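Local atomic coordinates of A151R (African swine fever virus Georgia 2007/1, PDB entry 7CMA), a protein that binds a zinc ion and is a non-structural viral protein of unsettled biochemical role, possibly an oxygenase. Residues A[30-35]-A[95-100]; A[51-54]-A[60-63]. All blocks are in the same frame, centred on the assembly; numbering follows the deposited sequence.

Overall arrangement
Both contacts reach the same five-stranded antiparallel sheet, whose strands run in the order 61-66, 49-55, 38-46, 30-35, 90-94. Contact 2 joins the first two of these as a hairpin at one border; contact 1 lies at the other, where the chain leaves strand 90-94 and passes strand 30-35 on its way to the smaller three-stranded sheet. Their centres are 15 Å apart, and their nearest atoms come to about 5 Å without touching. In sequence, the whole of contact 2 falls between the two segments of contact 1. The zinc ion, held by H109, C116, C139 and C142, belongs to neither; H109 follows the second segment of contact 1 in the chain.

Contact 1 of 2, residues A[30-35]-A[95-100]; sequences TILLLT and GEPRTQ
T30 and L32 both turn their side chains toward the 95-100 segment, each meeting a different part of it. The methyl CG2 of T30 lies against the carbonyl group of G95, 3.7 Å from G95 O. Its torsion explains this: OG1 is anti to the backbone N (chi1 175°), leaving CG2 between that N and the carbonyl carbon, while OG1 is hydrogen-bonded to S44 OG. On the backbone, G95 N donates to T30 O over 3.0 Å; the bond is nearly straight, 165° at the hydrogen, but the donor is tilted 28° from the carbonyl plane. L32 sends one branch against the P97 ring, with CD1 4.0 Å from P97 CG and 4.1 Å from P97 CB. The two side chains cross at about a right angle, and the methyl sits against the CB-CG bond. Across the proline, R98 N donates back to E96 OE2 over 3.1 Å, from above the carboxylate plane; R98 NH2 adds an attraction of charges, with no N-H aimed at that oxygen. Strand 30-35 is flanked by 38-46 and 90-94, with L32 also touching E42 and W93. W93 NE1 is hydrogen-bonded to E96 O as the chain departs for strand 99-104.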
# COMPACT_ATOMS: atom_id res chain seq x y z
N THR A 30 4.16 -7.36 27.21
CA THR A 30 2.96 -8.18 27.49
C THR A 30 1.95 -8.05 26.35
O THR A 30 1.71 -6.92 25.89
CB THR A 30 2.36 -7.84 28.86
OG1 THR A 30 1.15 -8.59 29.02
CG2 THR A 30 2.06 -6.37 29.04
N ILE A 31 1.40 -9.18 25.91
CA ILE A 31 0.43 -9.28 24.78
C ILE A 31 -0.65 -10.30 25.17
O ILE A 31 -0.29 -11.42 25.60
CB ILE A 31 1.15 -9.68 23.48
CG1 ILE A 31 2.07 -8.57 22.97
CG2 ILE A 31 0.14 -10.11 22.42
CD1 ILE A 31 2.30 -8.59 21.48
N LEU A 32 -1.91 -9.88 25.06
CA LEU A 32 -3.09 -10.76 25.22
C LEU A 32 -3.55 -11.25 23.84
O LEU A 32 -3.61 -10.43 22.91
CB LEU A 32 -4.20 -9.98 25.94
CG LEU A 32 -3.89 -9.58 27.38
CD1 LEU A 32 -5.00 -8.71 27.96
CD2 LEU A 32 -3.67 -10.81 28.25
N LEU A 33 -3.79 -12.56 23.71
CA LEU A 33 -4.34 -13.18 22.48
C LEU A 33 -5.84 -13.40 22.66
O LEU A 33 -6.24 -13.96 23.70
CB LEU A 33 -3.60 -14.50 22.24
CG LEU A 33 -2.18 -14.38 21.70
CD1 LEU A 33 -1.20 -14.00 22.81
CD2 LEU A 33 -1.73 -15.67 21.03
N LEU A 34 -6.65 -12.84 21.75
CA LEU A 34 -8.14 -12.89 21.84
C LEU A 34 -8.70 -13.63 20.61
O LEU A 34 -8.24 -13.34 19.48
CB LEU A 34 -8.68 -11.47 21.95
CG LEU A 34 -8.38 -10.75 23.27
CD1 LEU A 34 -7.16 -9.86 23.13
CD2 LEU A 34 -9.59 -9.95 23.74
N THR A 35 -9.63 -14.56 20.83
CA THR A 35 -10.42 -15.24 19.77
C THR A 35 -11.91 -14.91 19.97
O THR A 35 -12.40 -15.08 21.10
CB THR A 35 -10.13 -16.75 19.74
OG1 THR A 35 -8.76 -16.94 19.38
CG2 THR A 35 -11.01 -17.50 18.77
N GLY A 95 0.18 -4.38 25.88
CA GLY A 95 0.40 -3.46 27.02
C GLY A 95 -0.55 -3.76 28.17
O GLY A 95 -1.19 -4.82 28.15
N GLU A 96 -0.55 -2.90 29.19
CA GLU A 96 -1.46 -3.00 30.37
C GLU A 96 -2.90 -3.13 29.87
O GLU A 96 -3.33 -2.37 29.00
CB GLU A 96 -1.29 -1.77 31.27
CG GLU A 96 -1.26 -2.11 32.75
CD GLU A 96 -2.55 -1.84 33.50
OE1 GLU A 96 -2.59 -0.87 34.28
OE2 GLU A 96 -3.51 -2.61 33.31
N PRO A 97 -3.65 -4.16 30.32
CA PRO A 97 -5.00 -4.41 29.81
C PRO A 97 -5.95 -3.22 30.02
O PRO A 97 -6.92 -3.11 29.28
CB PRO A 97 -5.48 -5.63 30.61
CG PRO A 97 -4.20 -6.31 31.05
CD PRO A 97 -3.21 -5.18 31.27
N ARG A 98 -5.67 -2.39 31.03
CA ARG A 98 -6.61 -1.32 31.47
C ARG A 98 -6.31 -0.02 30.71
O ARG A 98 -5.12 0.31 30.55
CB ARG A 98 -6.54 -1.13 32.99
CG ARG A 98 -7.51 -2.00 33.77
CD ARG A 98 -6.88 -3.30 34.25
NE ARG A 98 -6.09 -3.11 35.46
CZ ARG A 98 -5.08 -3.89 35.83
NH1 ARG A 98 -4.42 -3.63 36.94
NH2 ARG A 98 -4.73 -4.92 35.08
N THR A 99 -7.35 0.61 30.16
CA THR A 99 -7.26 1.93 29.48
C THR A 99 -8.29 2.88 30.09
O THR A 99 -9.43 2.45 30.32
CB THR A 99 -7.46 1.79 27.96
OG1 THR A 99 -6.52 0.84 27.48
CG2 THR A 99 -7.28 3.08 27.21
N GLN A 100 -7.87 4.11 30.40
CA GLN A 100 -8.77 5.18 30.87
C GLN A 100 -9.53 5.75 29.67
O GLN A 100 -8.88 6.06 28.66
CB GLN A 100 -7.95 6.26 31.60
CG GLN A 100 -7.14 5.71 32.77
CD GLN A 100 -8.00 5.46 33.99
OE1 GLN A 100 -9.09 6.01 34.13
NE2 GLN A 100 -7.48 4.66 34.91

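Contact 2 of 2, residues A[51-54]-A[60-63]; sequences KYFT and DLIS
T54 and S63 face each other as an antiparallel hydrogen-bonded pair, their CA atoms 5.1 Å apart and their side chains on the same face of the sheet. T54 N donates to S63 O over 3.3 Å, reaching it from above the carbonyl plane. In return, T54 O takes I62 N at 2.9 Å, in the carbonyl plane and nearly straight at 171°; S63 N adds a weak bond to the same oxygen. Two residues of one strand thus oppose a single residue of the other, a classic beta bulge. Within the pair, S63 OG rests 3.5 Å from T54 CB, and F53 CA makes a CH...O contact with S63 O at 3.5 Å. On the other face the side chains of F53 and L61 run side by side in the same direction, with L61 CD2 3.7 Å from F53 CD1, oblique to the ring. With CG anti to its carbonyl carbon (chi1 -49°), the F53 ring lies alongside L61 and also packs on E42 and I46 of strand 38-46. Farther out, a backbone hydrogen bond links Y52 with E65, continuing the hairpin, and N56 OD1 receives D60 N in the connecting loop. Three backbone hydrogen bonds, one of them weak, thus carry most of the polar contact; two converge on T54 O, which the bulge makes possible, while F53 and L61 supply apolar packing on the opposite face from T54 and S63.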
# COMPACT_ATOMS: atom_id res chain seq x y z
N LYS A 51 6.79 -15.89 29.43
CA LYS A 51 5.89 -16.97 29.91
C LYS A 51 4.61 -16.95 29.09
O LYS A 51 4.08 -15.85 28.82
CB LYS A 51 5.59 -16.79 31.40
CG LYS A 51 6.59 -17.46 32.34
CD LYS A 51 7.80 -16.61 32.66
CE LYS A 51 8.56 -17.11 33.86
NZ LYS A 51 9.92 -16.54 33.92
N TYR A 52 4.16 -18.14 28.66
CA TYR A 52 2.94 -18.33 27.84
C TYR A 52 1.84 -18.94 28.72
O TYR A 52 1.95 -20.13 29.06
CB TYR A 52 3.25 -19.21 26.62
CG TYR A 52 2.06 -19.55 25.75
CD1 TYR A 52 1.27 -18.54 25.22
CD2 TYR A 52 1.79 -20.85 25.39
CE1 TYR A 52 0.19 -18.84 24.39
CE2 TYR A 52 0.72 -21.16 24.56
CZ TYR A 52 -0.08 -20.15 24.06
OH TYR A 52 -1.12 -20.44 23.23
N PHE A 53 0.92 -18.09 29.20
CA PHE A 53 -0.28 -18.47 29.99
C PHE A 53 -1.44 -18.77 29.04
O PHE A 53 -1.79 -17.89 28.23
CB PHE A 53 -0.67 -17.35 30.96
CG PHE A 53 0.46 -16.80 31.79
CD1 PHE A 53 0.88 -17.44 32.95
CD2 PHE A 53 1.07 -15.60 31.45
CE1 PHE A 53 1.90 -16.92 33.72
CE2 PHE A 53 2.11 -15.09 32.21
CZ PHE A 53 2.54 -15.76 33.33
N THR A 54 -2.04 -19.95 29.17
CA THR A 54 -3.28 -20.32 28.44
C THR A 54 -4.45 -20.36 29.43
O THR A 54 -4.23 -20.82 30.57
CB THR A 54 -3.09 -21.64 27.69
OG1 THR A 54 -2.06 -21.43 26.72
CG2 THR A 54 -4.35 -22.13 27.01
N ASP A 60 -9.75 -19.03 33.79
CA ASP A 60 -8.84 -19.74 34.73
C ASP A 60 -7.53 -20.06 34.02
O ASP A 60 -7.58 -20.73 32.96
CB ASP A 60 -9.48 -21.02 35.27
CG ASP A 60 -10.78 -20.78 36.04
OD1 ASP A 60 -10.90 -19.72 36.65
OD2 ASP A 60 -11.66 -21.67 35.98
N LEU A 61 -6.39 -19.72 34.64
CA LEU A 61 -5.05 -20.20 34.23
C LEU A 61 -5.05 -21.72 34.18
O LEU A 61 -5.24 -22.34 35.24
CB LEU A 61 -4.00 -19.68 35.21
CG LEU A 61 -3.64 -18.20 35.06
CD1 LEU A 61 -4.19 -17.40 36.22
CD2 LEU A 61 -2.13 -18.02 34.94
N ILE A 62 -4.89 -22.30 32.99
CA ILE A 62 -4.98 -23.77 32.74
C ILE A 62 -3.58 -24.29 32.39
O ILE A 62 -3.35 -25.51 32.57
CB ILE A 62 -6.02 -24.06 31.63
CG1 ILE A 62 -7.11 -25.02 32.12
CG2 ILE A 62 -5.35 -24.57 30.36
CD1 ILE A 62 -8.02 -25.53 31.02
N SER A 63 -2.65 -23.38 32.06
CA SER A 63 -1.26 -23.71 31.66
C SER A 63 -0.33 -22.52 31.93
O SER A 63 -0.80 -21.37 31.85
CB SER A 63 -1.20 -24.15 30.22
OG SER A 63 -0.47 -23.21 29.43